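Local coordinates for protein excinuclease ABC, subunit A. (Deinococcus radiodurans, PDB 2VF7) that binds DNA, ATP and zinc as a UvrA-family ABC ATPase and probably takes part in recognising damaged DNA for excision repair, at residues Thr42-Gly46 / His765-Val769; Gly128-Gln134 / Glu298-Phe304. The protein carries 1 engineered substitution. All coordinates share one frame. Residues are numbered along the deposited sequence.

Contact 1 joins two parts of the chain more than 700 residues apart, the phosphate-binding loop 42-46 after strand 38-42 and the start of helix 766-781, beside an ADP bound by Lys49 among others, its beta-phosphate accepting a hydrogen bond from Gly46 N. Contact 2, between 128-134 and 298-304, closes a shorter excursion nested inside that larger one. The excursion carries the UvrA DNA-binding region and the zinc ligands Cys151, Cys154, Cys287 and Cys290, and the side chain of Glu298 is about 12 Å from the zinc. The two contacts lie on opposite sides of the chain's centre, their own centres 57 Å apart and their nearest atoms about 44 Å apart, so they do not touch.

Contact 1. Residues Thr42-Gly46 / His765-Val769; sequences TGVSG and HPADV. With ADP (adenosine-5'-diphosphate), chain E.
One carboxylate oxygen, Asp768 OD2, collects three hydrogen bonds, two of them from a nucleotide-binding loop 719 residues away in sequence. Ser45 N donates to Asp768 OD2 at 3.2 Å, Ser45 OG to Asp768 OD2 at 3.1 Å, and His765 N to Asp768 OD2 at 3.1 Å. The last pairs with Ala767 N to His765 ND1 at 3.1 Å: a capping box, with His765 (chi1 t) as N-cap of helix 766-781 and Asp768 (chi1 m) as its partner.

Residues 42-45 stay extended, and Gly46 turns the chain with a positive phi. Gly43 (phi/psi 129/169) and Gly46 (84/-3) adopt angles at which a beta carbon would jam against the preceding carbonyl, hence glycine. Val44 and His765 are closest in register, CA to CA 5.1 Å; Val44 (chi1 m) sets CG1 over one face of the imidazole, 4.0 Å from His765 ND1, and 4.5 Å from Ala767 CB. A water donates to Ser45 O at 2.9 Å and Asp768 OD1 at 3.0 Å.

Gly46 N donates to ADP O2B at 2.8 Å, as expected of a P-loop (Walker A). This loop of the first ABC ATPase half thus meets the D-loop end and helix start of the second, as in head-to-tail ABC dimers. Because Ser45 binds the cap carboxylate and Gly46 the beta-phosphate, a shift in either is likely felt by the other.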
loop_
_atom_site.group_PDB
_atom_site.type_symbol
_atom_site.label_atom_id
_atom_site.label_comp_id
_atom_site.label_asym_id
_atom_site.label_seq_id
_atom_site.Cartn_x
_atom_site.Cartn_y
_atom_site.Cartn_z
ATOM N N THR A 42 0.348 25.549 20.225
ATOM C CA THR A 42 0.800 25.673 21.623
ATOM C C THR A 42 -0.302 25.571 22.687
ATOM O O THR A 42 -1.492 25.587 22.371
ATOM C CB THR A 42 1.646 26.951 21.853
ATOM O OG1 THR A 42 0.789 28.091 21.961
ATOM C CG2 THR A 42 2.635 27.162 20.715
ATOM N N GLY A 43 0.106 25.465 23.950
ATOM C CA GLY A 43 -0.829 25.300 25.051
ATOM C C GLY A 43 -0.435 24.124 25.930
ATOM O O GLY A 43 0.440 23.345 25.550
ATOM N N VAL A 44 -1.077 23.990 27.096
ATOM C CA VAL A 44 -0.703 22.950 28.072
ATOM C C VAL A 44 -0.881 21.562 27.486
ATOM O O VAL A 44 -1.494 21.396 26.428
ATOM C CB VAL A 44 -1.434 23.080 29.452
ATOM C CG1 VAL A 44 -1.088 24.397 30.134
ATOM C CG2 VAL A 44 -2.932 22.932 29.295
ATOM N N SER A 45 -0.308 20.567 28.148
ATOM C CA SER A 45 -0.405 19.199 27.682
ATOM C C SER A 45 -1.796 18.715 27.995
ATOM O O SER A 45 -2.352 19.047 29.030
ATOM C CB SER A 45 0.641 18.323 28.366
ATOM O OG SER A 45 0.304 18.143 29.714
ATOM N N GLY A 46 -2.361 17.953 27.076
ATOM C CA GLY A 46 -3.721 17.474 27.219
ATOM C C GLY A 46 -4.734 18.486 26.755
ATOM O O GLY A 46 -5.921 18.191 26.755
ATOM N N HIS A 765 4.397 21.625 29.120
ATOM C CA HIS A 765 4.346 23.065 28.968
ATOM C C HIS A 765 5.153 23.744 30.103
ATOM O O HIS A 765 5.271 23.179 31.194
ATOM C CB HIS A 765 2.878 23.490 28.950
ATOM C CG HIS A 765 2.663 24.922 28.587
ATOM N ND1 HIS A 765 2.557 25.921 29.531
ATOM C CD2 HIS A 765 2.537 25.528 27.387
ATOM C CE1 HIS A 765 2.375 27.080 28.929
ATOM N NE2 HIS A 765 2.360 26.869 27.626
ATOM N N PRO A 766 5.762 24.930 29.847
ATOM C CA PRO A 766 6.394 25.640 30.966
ATOM C C PRO A 766 5.534 25.708 32.239
ATOM O O PRO A 766 6.083 25.686 33.328
ATOM C CB PRO A 766 6.633 27.040 30.386
ATOM C CG PRO A 766 6.865 26.781 28.947
ATOM C CD PRO A 766 5.977 25.645 28.568
ATOM N N ALA A 767 4.210 25.789 32.092
ATOM C CA ALA A 767 3.297 25.843 33.231
ATOM C C ALA A 767 3.146 24.487 33.919
ATOM O O ALA A 767 2.921 24.430 35.129
ATOM C CB ALA A 767 1.936 26.374 32.811
ATOM N N ASP A 768 3.259 23.409 33.147
ATOM C CA ASP A 768 3.140 22.057 33.676
ATOM C C ASP A 768 4.342 21.723 34.552
ATOM O O ASP A 768 4.195 21.061 35.571
ATOM C CB ASP A 768 3.061 21.002 32.557
ATOM C CG ASP A 768 1.739 21.021 31.762
ATOM O OD1 ASP A 768 0.645 21.309 32.311
ATOM O OD2 ASP A 768 1.802 20.693 30.561
ATOM N N VAL A 769 5.532 22.163 34.154
ATOM C CA VAL A 769 6.746 21.714 34.825
ATOM C C VAL A 769 6.809 22.207 36.264
ATOM O O VAL A 769 7.325 21.506 37.131
ATOM C CB VAL A 769 8.067 21.965 33.995
ATOM C CG1 VAL A 769 7.795 22.630 32.669
ATOM C CG2 VAL A 769 9.131 22.726 34.795
HETATM P PB ADP E . -1.747 17.787 23.635
HETATM O O1B ADP E . -1.684 19.252 23.958
HETATM O O2B ADP E . -1.243 16.904 24.738
HETATM O O3B ADP E . -1.115 17.465 22.294
HETATM P PA ADP E . -3.782 15.922 23.188
HETATM O O1A ADP E . -2.609 14.962 23.394
HETATM O O2A ADP E . -4.511 15.902 21.885
HETATM O O3A ADP E . -3.320 17.426 23.501
HETATM O "O5'" ADP E . -4.875 15.540 24.304
HETATM C "C5'" ADP E . -6.266 15.867 24.236
HETATM C "C4'" ADP E . -7.068 14.604 24.499
HETATM O "O4'" ADP E . -6.896 13.721 23.385
HETATM C "C3'" ADP E . -6.647 13.809 25.735
HETATM O "O3'" ADP E . -7.806 13.290 26.434
HETATM C "C2'" ADP E . -5.810 12.690 25.132
HETATM O "O2'" ADP E . -5.705 11.539 25.963
HETATM C "C1'" ADP E . -6.537 12.414 23.822
HETATM N N9 ADP E . -5.682 11.799 22.788
HETATM C C8 ADP E . -4.582 12.364 22.245
HETATM N N7 ADP E . -3.991 11.571 21.332
HETATM C C5 ADP E . -4.748 10.458 21.278
HETATM C C6 ADP E . -4.713 9.220 20.482
HETATM N N6 ADP E . -3.712 9.012 19.586
HETATM N N1 ADP E . -5.680 8.313 20.702
HETATM C C2 ADP E . -6.679 8.503 21.595
HETATM N N3 ADP E . -6.781 9.610 22.341
HETATM C C4 ADP E . -5.862 10.611 22.224
HETATM O O HOH W 1 -1.735 19.481 31.832
#

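Contact 2. Residues Gly128-Gln134 / Glu298-Phe304; sequences GDYPPGQ and EALNVTF
A single antiparallel beta bridge ties two loops together near the base of the zinc-bearing excursion. Asp129 and Thr303 form its hydrogen-bonded pair, CA to CA 5.0 Å: Asp129 N donates to Thr303 O at 3.0 Å and Thr303 N to Asp129 O at 3.2 Å. The register continues with Tyr130 opposite Val302 (CA to CA 4.6 Å) and Gly128 opposite Phe304 (5.6 Å). Glycine suits position 128, because a beta carbon there would crowd Thr303 O and Val302 CG1. Past the bridge the partners diverge: residues 298-301 have helical phi/psi without regular helix bonds, while Pro131 and Pro132, with their restricted phi, shape a bend that brings Gln134 back toward Glu298.

Apolar packing centres on Val302 (chi1 t). Its CG2 lies 3.9 Å from the centroid of the Tyr130 ring, 12° off the normal, a CH-pi contact that a flat aromatic face and a branched side chain make well; Val302 CG1 touches Tyr130 CE1 at 3.7 Å. Tyr130 (chi1 m) has its hydroxyl hydrogen-bonded to Val137 N. Beside these, Pro131 CG meets Asn301 CB at 3.5 Å, and Asp129 CB meets Thr303 CG2 at 3.6 Å.

The side-chain polar link comes from Gln134 (chi1 t), whose amide can reach a backbone carbonyl: Gln134 NE2 donates to Glu298 O at 3.1 Å, with an N-H...O angle of 136°.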
loop_
_atom_site.group_PDB
_atom_site.type_symbol
_atom_site.label_atom_id
_atom_site.label_comp_id
_atom_site.label_asym_id
_atom_site.label_seq_id
_atom_site.Cartn_x
_atom_site.Cartn_y
_atom_site.Cartn_z
ATOM N N GLY A 128 36.659 3.774 -6.090
ATOM C CA GLY A 128 37.440 3.166 -5.008
ATOM C C GLY A 128 38.674 2.394 -5.459
ATOM O O GLY A 128 38.809 2.036 -6.637
ATOM N N ASP A 129 39.565 2.122 -4.507
ATOM C CA ASP A 129 40.862 1.505 -4.792
ATOM C C ASP A 129 40.847 -0.026 -4.759
ATOM O O ASP A 129 41.052 -0.650 -3.712
ATOM C CB ASP A 129 41.943 2.071 -3.864
ATOM C CG ASP A 129 42.131 3.582 -4.047
ATOM O OD1 ASP A 129 42.882 3.982 -4.989
ATOM O OD2 ASP A 129 41.516 4.366 -3.263
ATOM N N TYR A 130 40.607 -0.610 -5.930
ATOM C CA TYR A 130 40.681 -2.055 -6.153
ATOM C C TYR A 130 42.113 -2.610 -6.024
ATOM O O TYR A 130 43.091 -1.874 -6.256
ATOM C CB TYR A 130 40.166 -2.377 -7.560
ATOM C CG TYR A 130 38.674 -2.253 -7.746
ATOM C CD1 TYR A 130 38.035 -1.011 -7.663
ATOM C CD2 TYR A 130 37.902 -3.381 -8.034
ATOM C CE1 TYR A 130 36.657 -0.898 -7.841
ATOM C CE2 TYR A 130 36.525 -3.284 -8.215
ATOM C CZ TYR A 130 35.908 -2.042 -8.116
ATOM O OH TYR A 130 34.547 -1.943 -8.297
ATOM N N PRO A 131 42.242 -3.909 -5.659
ATOM C CA PRO A 131 43.491 -4.670 -5.768
ATOM C C PRO A 131 44.204 -4.485 -7.125
ATOM O O PRO A 131 43.626 -3.889 -8.042
ATOM C CB PRO A 131 43.010 -6.114 -5.610
ATOM C CG PRO A 131 41.892 -6.005 -4.681
ATOM C CD PRO A 131 41.174 -4.738 -5.063
ATOM N N PRO A 132 45.448 -5.006 -7.261
ATOM C CA PRO A 132 46.259 -4.828 -8.475
ATOM C C PRO A 132 45.461 -4.927 -9.781
ATOM O O PRO A 132 45.657 -4.107 -10.683
ATOM C CB PRO A 132 47.294 -5.967 -8.380
ATOM C CG PRO A 132 46.893 -6.795 -7.148
ATOM C CD PRO A 132 46.167 -5.832 -6.275
ATOM N N GLY A 133 44.575 -5.921 -9.869
ATOM C CA GLY A 133 43.652 -6.070 -10.993
ATOM C C GLY A 133 42.520 -7.011 -10.628
ATOM O O GLY A 133 42.671 -8.224 -10.747
ATOM N N GLN A 134 41.390 -6.449 -10.180
ATOM C CA GLN A 134 40.255 -7.248 -9.678
ATOM C C GLN A 134 38.979 -7.205 -10.547
ATOM O O GLN A 134 38.140 -8.108 -10.461
ATOM C CB GLN A 134 39.915 -6.863 -8.233
ATOM C CG GLN A 134 39.211 -7.971 -7.450
ATOM C CD GLN A 134 38.047 -7.474 -6.607
ATOM O OE1 GLN A 134 36.915 -7.940 -6.760
ATOM N NE2 GLN A 134 38.318 -6.527 -5.713
ATOM N N GLU A 298 35.573 -10.041 -1.730
ATOM C CA GLU A 298 35.993 -9.332 -2.932
ATOM C C GLU A 298 35.502 -7.881 -2.947
ATOM O O GLU A 298 36.195 -6.985 -3.438
ATOM C CB GLU A 298 35.594 -10.109 -4.200
ATOM C CG GLU A 298 34.168 -10.667 -4.229
ATOM C CD GLU A 298 33.327 -10.086 -5.361
ATOM O OE1 GLU A 298 33.896 -9.396 -6.243
ATOM O OE2 GLU A 298 32.099 -10.334 -5.377
ATOM N N ALA A 299 34.316 -7.655 -2.391
ATOM C CA ALA A 299 33.819 -6.303 -2.134
ATOM C C ALA A 299 34.587 -5.652 -0.979
ATOM O O ALA A 299 34.629 -4.425 -0.863
ATOM C CB ALA A 299 32.323 -6.333 -1.838
ATOM N N LEU A 300 35.199 -6.489 -0.141
ATOM C CA LEU A 300 35.932 -6.054 1.050
ATOM C C LEU A 300 37.372 -5.669 0.716
ATOM O O LEU A 300 38.046 -4.991 1.503
ATOM C CB LEU A 300 35.898 -7.165 2.106
ATOM C CG LEU A 300 36.125 -6.884 3.598
ATOM C CD1 LEU A 300 35.444 -7.965 4.420
ATOM C CD2 LEU A 300 37.616 -6.819 3.958
ATOM N N ASN A 301 37.843 -6.099 -0.453
ATOM C CA ASN A 301 39.175 -5.707 -0.944
ATOM C C ASN A 301 39.221 -4.279 -1.477
ATOM O O ASN A 301 40.266 -3.619 -1.416
ATOM C CB ASN A 301 39.665 -6.680 -2.012
ATOM C CG ASN A 301 39.855 -8.085 -1.479
ATOM O OD1 ASN A 301 40.157 -8.291 -0.301
ATOM N ND2 ASN A 301 39.675 -9.068 -2.349
ATOM N N VAL A 302 38.083 -3.816 -1.998
ATOM C CA VAL A 302 37.931 -2.453 -2.522
ATOM C C VAL A 302 37.911 -1.438 -1.379
ATOM O O VAL A 302 37.003 -1.445 -0.551
ATOM C CB VAL A 302 36.641 -2.310 -3.371
ATOM C CG1 VAL A 302 36.615 -0.960 -4.098
ATOM C CG2 VAL A 302 36.505 -3.474 -4.363
ATOM N N THR A 303 38.908 -0.561 -1.353
ATOM C CA THR A 303 39.134 0.333 -0.219
ATOM C C THR A 303 38.804 1.811 -0.548
ATOM O O THR A 303 38.434 2.131 -1.682
ATOM C CB THR A 303 40.601 0.160 0.313
ATOM O OG1 THR A 303 40.660 0.445 1.716
ATOM C CG2 THR A 303 41.612 1.040 -0.452
ATOM N N PHE A 304 38.905 2.687 0.456
ATOM C CA PHE A 304 38.885 4.144 0.273
ATOM C C PHE A 304 39.470 4.830 1.507
ATOM O O PHE A 304 39.071 4.532 2.632
ATOM C CB PHE A 304 37.474 4.665 -0.014
ATOM C CG PHE A 304 37.425 6.134 -0.369
ATOM C CD1 PHE A 304 37.497 6.546 -1.696
ATOM C CD2 PHE A 304 37.292 7.109 0.622
ATOM C CE1 PHE A 304 37.445 7.897 -2.026
ATOM C CE2 PHE A 304 37.245 8.464 0.296
ATOM C CZ PHE A 304 37.320 8.854 -1.027
#